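Long-range contacts in probable enoyl-CoA hydratase/isomerase (PDB 5YLO), which probably isomerises the double bond of unsaturated fatty acyl-CoA thioesters, as a delta3,delta2-enoyl-CoA isomerase of the crotonase family: residues W17-R22 / G56-S61; R26-I31 / G65-E70; V50-L55 / A197-L202; T103-N108 / D117-C122. One frame throughout, in Å; residues are numbered along the deposited sequence.

Contact 1: W17-R22 / G56-S61; sequences WLVLNR and GGSGRS
Ser58 OG lies over one face of the Asn21 carboxamide, with Asn21 CG 4.1 Å from it. Val19 CG1 stands over the peptide that joins Gly57 to Ser58, and Leu20 O is on that same face. The peptides of Leu20 and Gly56 meet by a bond: Leu20 N donates to Gly56 O at 2.8 Å. Gly56 N returns a bond to Leu18 O at 2.9 Å. Together these two bonds form a parallel bridge that pairs Val19 with Gly56. Val19 CA also makes a CH...O contact with Gly56 O.

Past Gly56 the two chains spread apart, and a side chain takes over. Ser58 OG is turned beside its own backbone N (chi1 -79°) and donates to Leu20 O at 2.8 Å. This bond replaces the next backbone bond, because Ser58 N meets Leu20 O at a poor angle. Val19 CG1 packs against the same hydroxyl, 3.4 Å from Ser58 OG. The serine therefore carries the pairing past the end of regular sheet.

Strand 15-20 lies between strand 7-12, its antiparallel neighbour, and strand 52-56, its parallel one. Leu18 and Leu20 pack on Leu37 of helix 31-46. Beyond Gly56, the loop is tied to the end of strand 103-107 by a bond from Gly57 N to Asn108 OD1.

Contact 2: R26-I31 / G65-E70; sequences RNALDI and GADLAE
Glu70 lays its carboxylate against Asp30 CB, and both OE1 and OE2 lie 3.3 Å from that carbon. The glutamate reaches there as an extended chain, with CG anti to its backbone N (chi1 174°). Its OE1 uses the syn lone pair to accept from Ile31 N at 3.1 Å, a nearly straight bond of 166°. OE1 also binds Tyr83 OH. Ile31 CG1 rests 3.4 Å from Glu70 OE1.

The backbones are joined by a single bridge between Leu29 and Ala66. Leu29 N donates to Gly65 O, in a bond modelled as very short. Asp67 N donates to Leu29 O at 2.7 Å. Asp67 CB then sits 3.9 Å from Asp30 CB, and Ala28 CB touches Asp67 OD2.

The N-terminal ends of two helices come together here. Asp30 is the N-cap of helix 31-46, and Asp67 is the N-cap of helix 68-76. Asp67 OD1 accepts from Glu70 N. The Asp30 side chain caps a backbone N in its helix's first turn, and OD1 binds Thr33 OG1.

In relatives, the loop leading into this second helix gives a peptide N-H to the oxyanion hole, and it probably does so here. Three carboxylates lie near one another, those of Asp30 and Asp67 buried, with Asp30 OD2 4.2 Å from Glu70 OE2. Arg22 NH2 makes salt bridges to Asp30 and Asp67, which probably offsets much of their repulsion.

Contact 3: V50-L55 / A197-L202; sequences VRAVVL and AFAARL
Val54 has CG1 anti to its backbone N (chi1 176°), which sets CG2 beside that N and against the helix. There CG2 meets Ala199 CB at 3.9 Å. Ala52, two residues earlier on the same side of the strand, needs no torsion to reach the helix. Its CB lies 3.7 Å from Ala199 O and also touches Ala199 CB. On the next turn Leu202 CB comes to 4.4 Å from Ala52 CB.

The contact is small, with 157 Å² buried in all. Alanines on both sides bring the backbones close. The axes of strand 52-55 and helix 197-202 approach to 8.3 Å and run nearly antiparallel, at 157°. No direct hydrogen bond crosses between the segments.

Just before the strand begins, a water joins two carbonyls. It donates to Arg51 O at 2.9 Å and to Leu202 O at 2.9 Å. Each carbonyl thus gains a donor that the other segment does not supply. Arg51 NE adds a bond to Ala203 O, one residue further along the helix.

Helix 191-204 runs along the face of the main sheet that carries Ala52 and Val54. Ile15 of strand 15-20 touches both Val54 and Ala199. Leu202 and Phe198 reach Val104 of strand 103-107. Beyond the helix is the second subunit, where Phe166 packs on Leu202 and Arg163 on Phe198.

Contact 4: T103-N108 / D117-C122; sequences TVAAVN and DLALCC
Strand 103-107 runs past the C-terminal part of segment 117-122, with Thr103 CA 5.1 Å from Cys122 CA and Ala105 CA 5.4 Å from Ala119 CA. Thr103 and Ala105 point toward segment 117-122, and Val107 flanks it.

The Cys122 side chain lies between Thr103 and Ala105. Its SG is anti to the carbonyl carbon (chi1 -61°), which places it beside the backbone N. On one side Ala105 CB packs against Cys122 SG at 3.6 Å. On the other Thr103 OG1 lies 3.1 Å from Cys122 SG. Thr103 CG2 sits over the Cys122 backbone, 3.7 Å from its CA.

One turn back, Ala119 CB meets Ala105 CB at 3.9 Å. Val107 CG2 adds a looser contact to Ala119 CB, at 4.3 Å. Val107 is the centre of an inverse gamma turn, where the chain leaves the strand toward Asn108.

The fit is close because small residues line both sides. This packs the central strand on the helix that follows it, near the centre of the chain. Leu118 and Cys121, at the flanks, meet helix 85-97, while Leu120 faces helix 146-156. As in relatives, the N-terminal end of helix 114-120 probably carries the glycine whose N-H is the second donor of the oxyanion hole. A glycerol, probably from the crystallisation liquor, binds Asp117 OD2 weakly.

Apolar packing carries most of the contact. Thr103 OG1 is buried with no clear hydrogen-bond partner; Cys122 SG is its close neighbour. Arg125 NH1 binds Ala119 O and Cys122 O, so its positive charge probably balances the partial negative charge of these oxygens.

In the fold
Contacts 1, 3 and 4 share one sheet, on neighbouring strands 15-20, 52-56 and 103-107. Leu18 N of contact 1 meets Val54 O of contact 3 at 2.7 Å. Val53 O and Val104 N, 2.8 Å apart, join contact 3 to contact 4. Gly57 N and Asn108 OD1, 2.8 Å apart, tie contact 1 to contact 4, whose centres are 11 Å apart. Contact 2 lies beyond the sheet end, linked to contact 1 by the salt bridge from Arg22 NH2 to Asp67 OD2. The glycerol, about 5 Å from the Cys121 side chain of contact 4, may mark part of a pocket. Contacts 2 and 4 lie on the two elements that in relatives supply the oxyanion hole, probably here too.

Contact 1: W17-R22 / G56-S61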
loop_
_atom_site.group_PDB
_atom_site.type_symbol
_atom_site.label_atom_id
_atom_site.label_comp_id
_atom_site.label_asym_id
_atom_site.label_seq_id
_atom_site.Cartn_x
_atom_site.Cartn_y
_atom_site.Cartn_z
ATOM N N TRP A 17 -17.132 3.153 25.352
ATOM C CA TRP A 17 -16.738 1.755 25.260
ATOM C C TRP A 17 -17.930 0.936 24.780
ATOM O O TRP A 17 -18.958 0.872 25.460
ATOM C CB TRP A 17 -16.237 1.236 26.608
ATOM C CG TRP A 17 -15.034 1.962 27.132
ATOM C CD1 TRP A 17 -14.991 3.242 27.606
ATOM C CD2 TRP A 17 -13.701 1.446 27.253
ATOM N NE1 TRP A 17 -13.715 3.557 28.005
ATOM C CE2 TRP A 17 -12.904 2.472 27.799
ATOM C CE3 TRP A 17 -13.105 0.219 26.949
ATOM C CZ2 TRP A 17 -11.543 2.308 28.049
ATOM C CZ3 TRP A 17 -11.752 0.060 27.197
ATOM C CH2 TRP A 17 -10.987 1.097 27.742
ATOM N N LEU A 18 -17.792 0.324 23.608
ATOM C CA LEU A 18 -18.820 -0.542 23.040
ATOM C C LEU A 18 -18.264 -1.958 23.029
ATOM O O LEU A 18 -17.382 -2.277 22.226
ATOM C CB LEU A 18 -19.210 -0.089 21.635
ATOM C CG LEU A 18 -19.430 1.415 21.456
ATOM C CD1 LEU A 18 -19.892 1.738 20.046
ATOM C CD2 LEU A 18 -20.418 1.944 22.478
ATOM N N VAL A 19 -18.775 -2.803 23.917
ATOM C CA VAL A 19 -18.283 -4.165 24.077
ATOM C C VAL A 19 -19.363 -5.126 23.606
ATOM O O VAL A 19 -20.493 -5.097 24.110
ATOM C CB VAL A 19 -17.886 -4.459 25.531
ATOM C CG1 VAL A 19 -17.205 -5.816 25.627
ATOM C CG2 VAL A 19 -16.985 -3.359 26.072
ATOM N N LEU A 20 -19.020 -5.970 22.634
ATOM C CA LEU A 20 -19.864 -7.111 22.308
ATOM C C LEU A 20 -20.042 -7.966 23.555
ATOM O O LEU A 20 -19.074 -8.247 24.268
ATOM C CB LEU A 20 -19.240 -7.934 21.179
ATOM C CG LEU A 20 -19.494 -7.533 19.722
ATOM C CD1 LEU A 20 -19.166 -6.070 19.462
ATOM C CD2 LEU A 20 -18.686 -8.426 18.793
ATOM N N ASN A 21 -21.281 -8.368 23.836
ATOM C CA ASN A 21 -21.590 -9.065 25.080
ATOM C C ASN A 21 -22.451 -10.297 24.805
ATOM O O ASN A 21 -23.603 -10.393 25.225
ATOM C CB ASN A 21 -22.280 -8.146 26.080
ATOM C CG ASN A 21 -22.220 -8.683 27.495
ATOM O OD1 ASN A 21 -22.466 -7.815 28.466
ATOM N ND2 ASN A 21 -21.952 -9.865 27.714
ATOM N N ARG A 22 -21.873 -11.256 24.093
ATOM C CA ARG A 22 -22.400 -12.618 24.019
ATOM C C ARG A 22 -21.225 -13.569 24.190
ATOM O O ARG A 22 -20.853 -14.298 23.262
ATOM C CB ARG A 22 -23.147 -12.865 22.708
ATOM C CG ARG A 22 -24.445 -12.074 22.585
ATOM C CD ARG A 22 -25.516 -12.888 21.882
ATOM N NE ARG A 22 -25.168 -13.165 20.493
ATOM C CZ ARG A 22 -25.583 -14.233 19.821
ATOM N NH1 ARG A 22 -26.353 -15.134 20.416
ATOM N NH2 ARG A 22 -25.219 -14.405 18.557
ATOM N N GLY A 56 -14.785 -3.528 21.731
ATOM C CA GLY A 56 -14.151 -4.665 22.354
ATOM C C GLY A 56 -15.082 -5.859 22.425
ATOM O O GLY A 56 -16.290 -5.755 22.217
ATOM N N GLY A 57 -14.484 -7.012 22.718
ATOM C CA GLY A 57 -15.228 -8.229 22.943
ATOM C C GLY A 57 -15.249 -8.606 24.418
ATOM O O GLY A 57 -14.525 -8.056 25.243
ATOM N N SER A 58 -16.110 -9.564 24.739
ATOM C CA SER A 58 -16.258 -10.050 26.102
ATOM C C SER A 58 -15.656 -11.440 26.229
ATOM O O SER A 58 -15.782 -12.271 25.323
ATOM C CB SER A 58 -17.728 -10.077 26.529
ATOM O OG SER A 58 -18.180 -8.784 26.889
ATOM N N GLY A 59 -14.994 -11.682 27.357
ATOM C CA GLY A 59 -14.462 -13.005 27.615
ATOM C C GLY A 59 -13.205 -13.279 26.814
ATOM O O GLY A 59 -12.336 -12.417 26.646
ATOM N N ARG A 60 -13.113 -14.504 26.303
ATOM C CA ARG A 60 -11.879 -14.969 25.687
ATOM C C ARG A 60 -11.711 -14.469 24.260
ATOM O O ARG A 60 -10.577 -14.306 23.799
ATOM C CB ARG A 60 -11.837 -16.497 25.714
ATOM C CG ARG A 60 -10.557 -17.115 25.187
ATOM C CD ARG A 60 -10.813 -18.533 24.706
ATOM N NE ARG A 60 -11.704 -19.264 25.603
ATOM C CZ ARG A 60 -11.294 -20.114 26.538
ATOM N NH1 ARG A 60 -12.178 -20.734 27.308
ATOM N NH2 ARG A 60 -10.000 -20.350 26.701
ATOM N N SER A 61 -12.808 -14.213 23.553
ATOM C CA SER A 61 -12.771 -13.943 22.124
ATOM C C SER A 61 -13.337 -12.564 21.818
ATOM O O SER A 61 -14.280 -12.106 22.474
ATOM C CB SER A 61 -13.552 -15.012 21.355
ATOM O OG SER A 61 -13.019 -16.299 21.609
#

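Contact 2: R26-I31 / G65-E70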
loop_
_atom_site.group_PDB
_atom_site.type_symbol
_atom_site.label_atom_id
_atom_site.label_comp_id
_atom_site.label_asym_id
_atom_site.label_seq_id
_atom_site.Cartn_x
_atom_site.Cartn_y
_atom_site.Cartn_z
ATOM N N ARG A 26 -18.997 -16.705 21.879
ATOM C CA ARG A 26 -17.778 -16.015 21.451
ATOM C C ARG A 26 -18.109 -14.704 20.738
ATOM O O ARG A 26 -17.431 -14.307 19.786
ATOM C CB ARG A 26 -16.905 -16.919 20.575
ATOM C CG ARG A 26 -16.556 -18.257 21.227
ATOM C CD ARG A 26 -15.652 -19.108 20.345
ATOM N NE ARG A 26 -14.249 -18.705 20.421
ATOM C CZ ARG A 26 -13.363 -19.229 21.264
ATOM N NH1 ARG A 26 -13.729 -20.181 22.112
ATOM N NH2 ARG A 26 -12.107 -18.799 21.262
ATOM N N ASN A 27 -19.164 -14.029 21.208
ATOM C CA ASN A 27 -19.603 -12.741 20.667
ATOM C C ASN A 27 -19.947 -12.843 19.182
ATOM O O ASN A 27 -19.640 -11.948 18.392
ATOM C CB ASN A 27 -18.555 -11.653 20.914
ATOM C CG ASN A 27 -18.254 -11.464 22.384
ATOM O OD1 ASN A 27 -18.975 -10.762 23.091
ATOM N ND2 ASN A 27 -17.187 -12.096 22.855
ATOM N N ALA A 28 -20.598 -13.942 18.805
ATOM C CA ALA A 28 -20.998 -14.139 17.419
ATOM C C ALA A 28 -21.963 -13.044 16.980
ATOM O O ALA A 28 -22.833 -12.617 17.744
ATOM C CB ALA A 28 -21.645 -15.513 17.244
ATOM N N LEU A 29 -21.801 -12.593 15.740
ATOM C CA LEU A 29 -22.596 -11.490 15.212
ATOM C C LEU A 29 -23.955 -12.001 14.742
ATOM O O LEU A 29 -24.030 -12.876 13.872
ATOM C CB LEU A 29 -21.855 -10.806 14.064
ATOM C CG LEU A 29 -20.568 -10.057 14.416
ATOM C CD1 LEU A 29 -19.826 -9.595 13.164
ATOM C CD2 LEU A 29 -20.861 -8.879 15.332
ATOM N N ASP A 30 -25.026 -11.456 15.315
ATOM C CA ASP A 30 -26.376 -11.699 14.839
ATOM C C ASP A 30 -27.058 -10.356 14.629
ATOM O O ASP A 30 -26.524 -9.299 14.980
ATOM C CB ASP A 30 -27.181 -12.578 15.807
ATOM C CG ASP A 30 -27.161 -12.062 17.235
ATOM O OD1 ASP A 30 -26.688 -10.933 17.473
ATOM O OD2 ASP A 30 -27.639 -12.795 18.127
ATOM N N ILE A 31 -28.252 -10.399 14.035
ATOM C CA ILE A 31 -28.965 -9.156 13.718
ATOM C C ILE A 31 -29.163 -8.285 14.951
ATOM O O ILE A 31 -28.932 -7.066 14.864
ATOM C CB ILE A 31 -30.265 -9.465 12.965
ATOM C CG1 ILE A 31 -29.955 -10.263 11.700
ATOM C CG2 ILE A 31 -30.953 -8.178 12.556
ATOM C CD1 ILE A 31 -31.118 -10.404 10.733
ATOM N N GLY A 65 -17.520 -14.164 14.480
ATOM C CA GLY A 65 -18.134 -13.999 13.172
ATOM C C GLY A 65 -19.649 -14.095 13.168
ATOM O O GLY A 65 -20.296 -13.833 14.185
ATOM N N ALA A 66 -20.229 -14.466 12.029
ATOM C CA ALA A 66 -21.679 -14.556 11.918
ATOM C C ALA A 66 -22.216 -15.693 12.775
ATOM O O ALA A 66 -21.609 -16.764 12.869
ATOM C CB ALA A 66 -22.088 -14.763 10.464
ATOM N N ASP A 67 -23.371 -15.457 13.394
ATOM C CA ASP A 67 -24.014 -16.458 14.237
ATOM C C ASP A 67 -24.624 -17.534 13.347
ATOM O O ASP A 67 -25.647 -17.304 12.692
ATOM C CB ASP A 67 -25.074 -15.812 15.123
ATOM C CG ASP A 67 -25.634 -16.773 16.154
ATOM O OD1 ASP A 67 -26.571 -17.530 15.823
ATOM O OD2 ASP A 67 -25.129 -16.780 17.297
ATOM N N LEU A 68 -23.999 -18.714 13.325
ATOM C CA LEU A 68 -24.499 -19.797 12.486
ATOM C C LEU A 68 -25.819 -20.351 13.008
ATOM O O LEU A 68 -26.646 -20.816 12.217
ATOM C CB LEU A 68 -23.460 -20.916 12.385
ATOM C CG LEU A 68 -22.064 -20.578 11.849
ATOM C CD1 LEU A 68 -22.136 -19.568 10.706
ATOM C CD2 LEU A 68 -21.132 -20.093 12.960
ATOM N N ALA A 69 -26.036 -20.307 14.325
ATOM C CA ALA A 69 -27.285 -20.810 14.889
ATOM C C ALA A 69 -28.473 -19.981 14.416
ATOM O O ALA A 69 -29.522 -20.526 14.055
ATOM C CB ALA A 69 -27.205 -20.818 16.416
ATOM N N GLU A 70 -28.325 -18.653 14.415
ATOM C CA GLU A 70 -29.389 -17.793 13.908
ATOM C C GLU A 70 -29.636 -18.041 12.427
ATOM O O GLU A 70 -30.789 -18.083 11.978
ATOM C CB GLU A 70 -29.041 -16.326 14.149
ATOM C CG GLU A 70 -30.033 -15.363 13.530
ATOM C CD GLU A 70 -29.759 -13.927 13.909
ATOM O OE1 GLU A 70 -29.039 -13.235 13.158
ATOM O OE2 GLU A 70 -30.256 -13.493 14.967
#

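Contact 3: V50-L55 / A197-L202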
loop_
_atom_site.group_PDB
_atom_site.type_symbol
_atom_site.label_atom_id
_atom_site.label_comp_id
_atom_site.label_asym_id
_atom_site.label_seq_id
_atom_site.Cartn_x
_atom_site.Cartn_y
_atom_site.Cartn_z
ATOM N N VAL A 50 -18.607 12.131 23.754
ATOM C CA VAL A 50 -17.677 11.108 23.294
ATOM C C VAL A 50 -16.729 11.715 22.268
ATOM O O VAL A 50 -17.161 12.347 21.296
ATOM C CB VAL A 50 -18.433 9.900 22.718
ATOM C CG1 VAL A 50 -19.573 10.365 21.850
ATOM C CG2 VAL A 50 -17.489 9.009 21.921
ATOM N N ARG A 51 -15.431 11.532 22.492
ATOM C CA ARG A 51 -14.400 12.003 21.586
ATOM C C ARG A 51 -13.533 10.867 21.066
ATOM O O ARG A 51 -12.663 11.100 20.218
ATOM C CB ARG A 51 -13.538 13.062 22.287
ATOM C CG ARG A 51 -14.345 14.284 22.699
ATOM C CD ARG A 51 -13.847 14.900 23.994
ATOM N NE ARG A 51 -12.473 15.373 23.882
ATOM C CZ ARG A 51 -12.118 16.508 23.292
ATOM N NH1 ARG A 51 -13.038 17.294 22.747
ATOM N NH2 ARG A 51 -10.840 16.856 23.239
ATOM N N ALA A 52 -13.750 9.648 21.551
ATOM C CA ALA A 52 -13.086 8.455 21.053
ATOM C C ALA A 52 -13.982 7.265 21.360
ATOM O O ALA A 52 -14.726 7.273 22.343
ATOM C CB ALA A 52 -11.698 8.268 21.676
ATOM N N VAL A 53 -13.915 6.246 20.506
ATOM C CA VAL A 53 -14.786 5.082 20.605
ATOM C C VAL A 53 -13.927 3.827 20.637
ATOM O O VAL A 53 -13.014 3.672 19.818
ATOM C CB VAL A 53 -15.790 5.021 19.439
ATOM C CG1 VAL A 53 -16.626 3.755 19.524
ATOM C CG2 VAL A 53 -16.677 6.256 19.444
ATOM N N VAL A 54 -14.224 2.932 21.576
ATOM C CA VAL A 54 -13.527 1.660 21.715
ATOM C C VAL A 54 -14.517 0.541 21.427
ATOM O O VAL A 54 -15.640 0.549 21.944
ATOM C CB VAL A 54 -12.911 1.496 23.116
ATOM C CG1 VAL A 54 -12.285 0.119 23.259
ATOM C CG2 VAL A 54 -11.882 2.586 23.373
ATOM N N LEU A 55 -14.101 -0.413 20.596
ATOM C CA LEU A 55 -14.896 -1.590 20.269
ATOM C C LEU A 55 -14.163 -2.816 20.790
ATOM O O LEU A 55 -13.049 -3.110 20.344
ATOM C CB LEU A 55 -15.124 -1.702 18.761
ATOM C CG LEU A 55 -16.000 -2.863 18.291
ATOM C CD1 LEU A 55 -17.419 -2.697 18.806
ATOM C CD2 LEU A 55 -15.979 -2.966 16.774
ATOM N N ALA A 197 -5.443 4.065 27.797
ATOM C CA ALA A 197 -4.420 5.097 27.672
ATOM C C ALA A 197 -4.338 5.618 26.244
ATOM O O ALA A 197 -4.209 6.829 26.024
ATOM C CB ALA A 197 -3.066 4.553 28.126
ATOM N N PHE A 198 -4.419 4.721 25.259
ATOM C CA PHE A 198 -4.366 5.152 23.866
ATOM C C PHE A 198 -5.603 5.962 23.499
ATOM O O PHE A 198 -5.501 7.031 22.886
ATOM C CB PHE A 198 -4.210 3.940 22.944
ATOM C CG PHE A 198 -4.140 4.294 21.485
ATOM C CD1 PHE A 198 -3.094 5.061 20.994
ATOM C CD2 PHE A 198 -5.115 3.855 20.603
ATOM C CE1 PHE A 198 -3.025 5.391 19.652
ATOM C CE2 PHE A 198 -5.051 4.180 19.257
ATOM C CZ PHE A 198 -4.004 4.950 18.782
ATOM N N ALA A 199 -6.785 5.476 23.880
ATOM C CA ALA A 199 -8.012 6.215 23.615
ATOM C C ALA A 199 -8.081 7.520 24.394
ATOM O O ALA A 199 -8.804 8.433 23.985
ATOM C CB ALA A 199 -9.230 5.348 23.935
ATOM N N ALA A 200 -7.331 7.639 25.492
ATOM C CA ALA A 200 -7.367 8.870 26.275
ATOM C C ALA A 200 -6.660 10.011 25.557
ATOM O O ALA A 200 -7.165 11.138 25.526
ATOM C CB ALA A 200 -6.744 8.645 27.650
ATOM N N ARG A 201 -5.481 9.745 24.987
ATOM C CA ARG A 201 -4.769 10.799 24.273
ATOM C C ARG A 201 -5.434 11.115 22.941
ATOM O O ARG A 201 -5.358 12.256 22.468
ATOM C CB ARG A 201 -3.301 10.412 24.080
ATOM C CG ARG A 201 -3.078 9.013 23.542
ATOM C CD ARG A 201 -1.601 8.646 23.574
ATOM N NE ARG A 201 -0.765 9.687 22.983
ATOM C CZ ARG A 201 0.491 9.505 22.586
ATOM N NH1 ARG A 201 1.061 8.313 22.705
ATOM N NH2 ARG A 201 1.174 10.512 22.060
ATOM N N LEU A 202 -6.094 10.131 22.326
ATOM C CA LEU A 202 -6.959 10.429 21.191
ATOM C C LEU A 202 -8.116 11.324 21.613
ATOM O O LEU A 202 -8.460 12.284 20.912
ATOM C CB LEU A 202 -7.489 9.135 20.572
ATOM C CG LEU A 202 -6.571 8.345 19.640
ATOM C CD1 LEU A 202 -7.239 7.040 19.246
ATOM C CD2 LEU A 202 -6.235 9.165 18.407
HETATM O O HOH W 1 -10.942 13.400 19.957
#

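Contact 4: T103-N108 / D117-C122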
loop_
_atom_site.group_PDB
_atom_site.type_symbol
_atom_site.label_atom_id
_atom_site.label_comp_id
_atom_site.label_asym_id
_atom_site.label_seq_id
_atom_site.Cartn_x
_atom_site.Cartn_y
_atom_site.Cartn_z
ATOM N N THR A 103 -11.774 5.739 16.206
ATOM C CA THR A 103 -12.239 4.438 16.659
ATOM C C THR A 103 -11.053 3.507 16.880
ATOM O O THR A 103 -10.110 3.485 16.084
ATOM C CB THR A 103 -13.230 3.825 15.656
ATOM O OG1 THR A 103 -13.306 2.408 15.853
ATOM C CG2 THR A 103 -12.807 4.115 14.227
ATOM N N VAL A 104 -11.101 2.753 17.977
ATOM C CA VAL A 104 -10.063 1.793 18.334
ATOM C C VAL A 104 -10.719 0.439 18.556
ATOM O O VAL A 104 -11.759 0.346 19.216
ATOM C CB VAL A 104 -9.283 2.223 19.594
ATOM C CG1 VAL A 104 -8.120 1.275 19.849
ATOM C CG2 VAL A 104 -8.794 3.656 19.464
ATOM N N ALA A 105 -10.109 -0.608 18.009
ATOM C CA ALA A 105 -10.588 -1.975 18.174
ATOM C C ALA A 105 -9.669 -2.698 19.147
ATOM O O ALA A 105 -8.472 -2.851 18.880
ATOM C CB ALA A 105 -10.639 -2.709 16.835
ATOM N N ALA A 106 -10.228 -3.135 20.273
ATOM C CA ALA A 106 -9.481 -3.864 21.296
ATOM C C ALA A 106 -9.692 -5.353 21.050
ATOM O O ALA A 106 -10.654 -5.952 21.528
ATOM C CB ALA A 106 -9.928 -3.458 22.694
ATOM N N VAL A 107 -8.774 -5.955 20.300
ATOM C CA VAL A 107 -8.872 -7.366 19.948
ATOM C C VAL A 107 -8.440 -8.208 21.143
ATOM O O VAL A 107 -7.282 -8.628 21.241
ATOM C CB VAL A 107 -8.034 -7.680 18.695
ATOM C CG1 VAL A 107 -8.299 -9.090 18.220
ATOM C CG2 VAL A 107 -8.348 -6.683 17.591
ATOM N N ASN A 108 -9.375 -8.449 22.065
ATOM C CA ASN A 108 -9.064 -9.188 23.282
ATOM C C ASN A 108 -8.839 -10.669 23.029
ATOM O O ASN A 108 -8.169 -11.324 23.832
ATOM C CB ASN A 108 -10.188 -8.992 24.299
ATOM C CG ASN A 108 -11.558 -9.232 23.698
ATOM O OD1 ASN A 108 -12.067 -8.407 22.940
ATOM N ND2 ASN A 108 -12.159 -10.369 24.028
ATOM N N ASP A 117 -13.494 -8.410 10.196
ATOM C CA ASP A 117 -13.893 -7.252 9.401
ATOM C C ASP A 117 -14.369 -6.106 10.283
ATOM O O ASP A 117 -14.171 -4.934 9.941
ATOM C CB ASP A 117 -14.985 -7.647 8.405
ATOM C CG ASP A 117 -14.510 -8.670 7.387
ATOM O OD1 ASP A 117 -13.282 -8.856 7.253
ATOM O OD2 ASP A 117 -15.367 -9.280 6.712
ATOM N N LEU A 118 -14.986 -6.422 11.423
ATOM C CA LEU A 118 -15.427 -5.380 12.341
ATOM C C LEU A 118 -14.241 -4.600 12.900
ATOM O O LEU A 118 -14.312 -3.376 13.064
ATOM C CB LEU A 118 -16.249 -6.001 13.470
ATOM C CG LEU A 118 -17.278 -5.090 14.133
ATOM C CD1 LEU A 118 -18.270 -4.582 13.101
ATOM C CD2 LEU A 118 -17.991 -5.820 15.260
ATOM N N ALA A 119 -13.136 -5.291 13.190
ATOM C CA ALA A 119 -11.948 -4.609 13.692
ATOM C C ALA A 119 -11.244 -3.817 12.595
ATOM O O ALA A 119 -10.647 -2.773 12.872
ATOM C CB ALA A 119 -10.989 -5.622 14.319
ATOM N N LEU A 120 -11.311 -4.291 11.349
ATOM C CA LEU A 120 -10.661 -3.595 10.244
ATOM C C LEU A 120 -11.337 -2.272 9.914
ATOM O O LEU A 120 -10.685 -1.377 9.362
ATOM C CB LEU A 120 -10.629 -4.495 9.010
ATOM C CG LEU A 120 -9.969 -5.855 9.240
ATOM C CD1 LEU A 120 -10.044 -6.726 7.994
ATOM C CD2 LEU A 120 -8.528 -5.676 9.699
ATOM N N CYS A 121 -12.622 -2.126 10.238
ATOM C CA CYS A 121 -13.324 -0.864 10.046
ATOM C C CYS A 121 -12.928 0.189 11.069
ATOM O O CYS A 121 -13.263 1.365 10.888
ATOM C CB CYS A 121 -14.838 -1.085 10.098
ATOM S SG CYS A 121 -15.487 -2.129 8.764
ATOM N N CYS A 122 -12.227 -0.199 12.127
ATOM C CA CYS A 122 -11.746 0.768 13.095
ATOM C C CYS A 122 -10.440 1.392 12.612
ATOM O O CYS A 122 -9.714 0.826 11.791
ATOM C CB CYS A 122 -11.549 0.109 14.459
ATOM S SG CYS A 122 -13.059 -0.595 15.160
#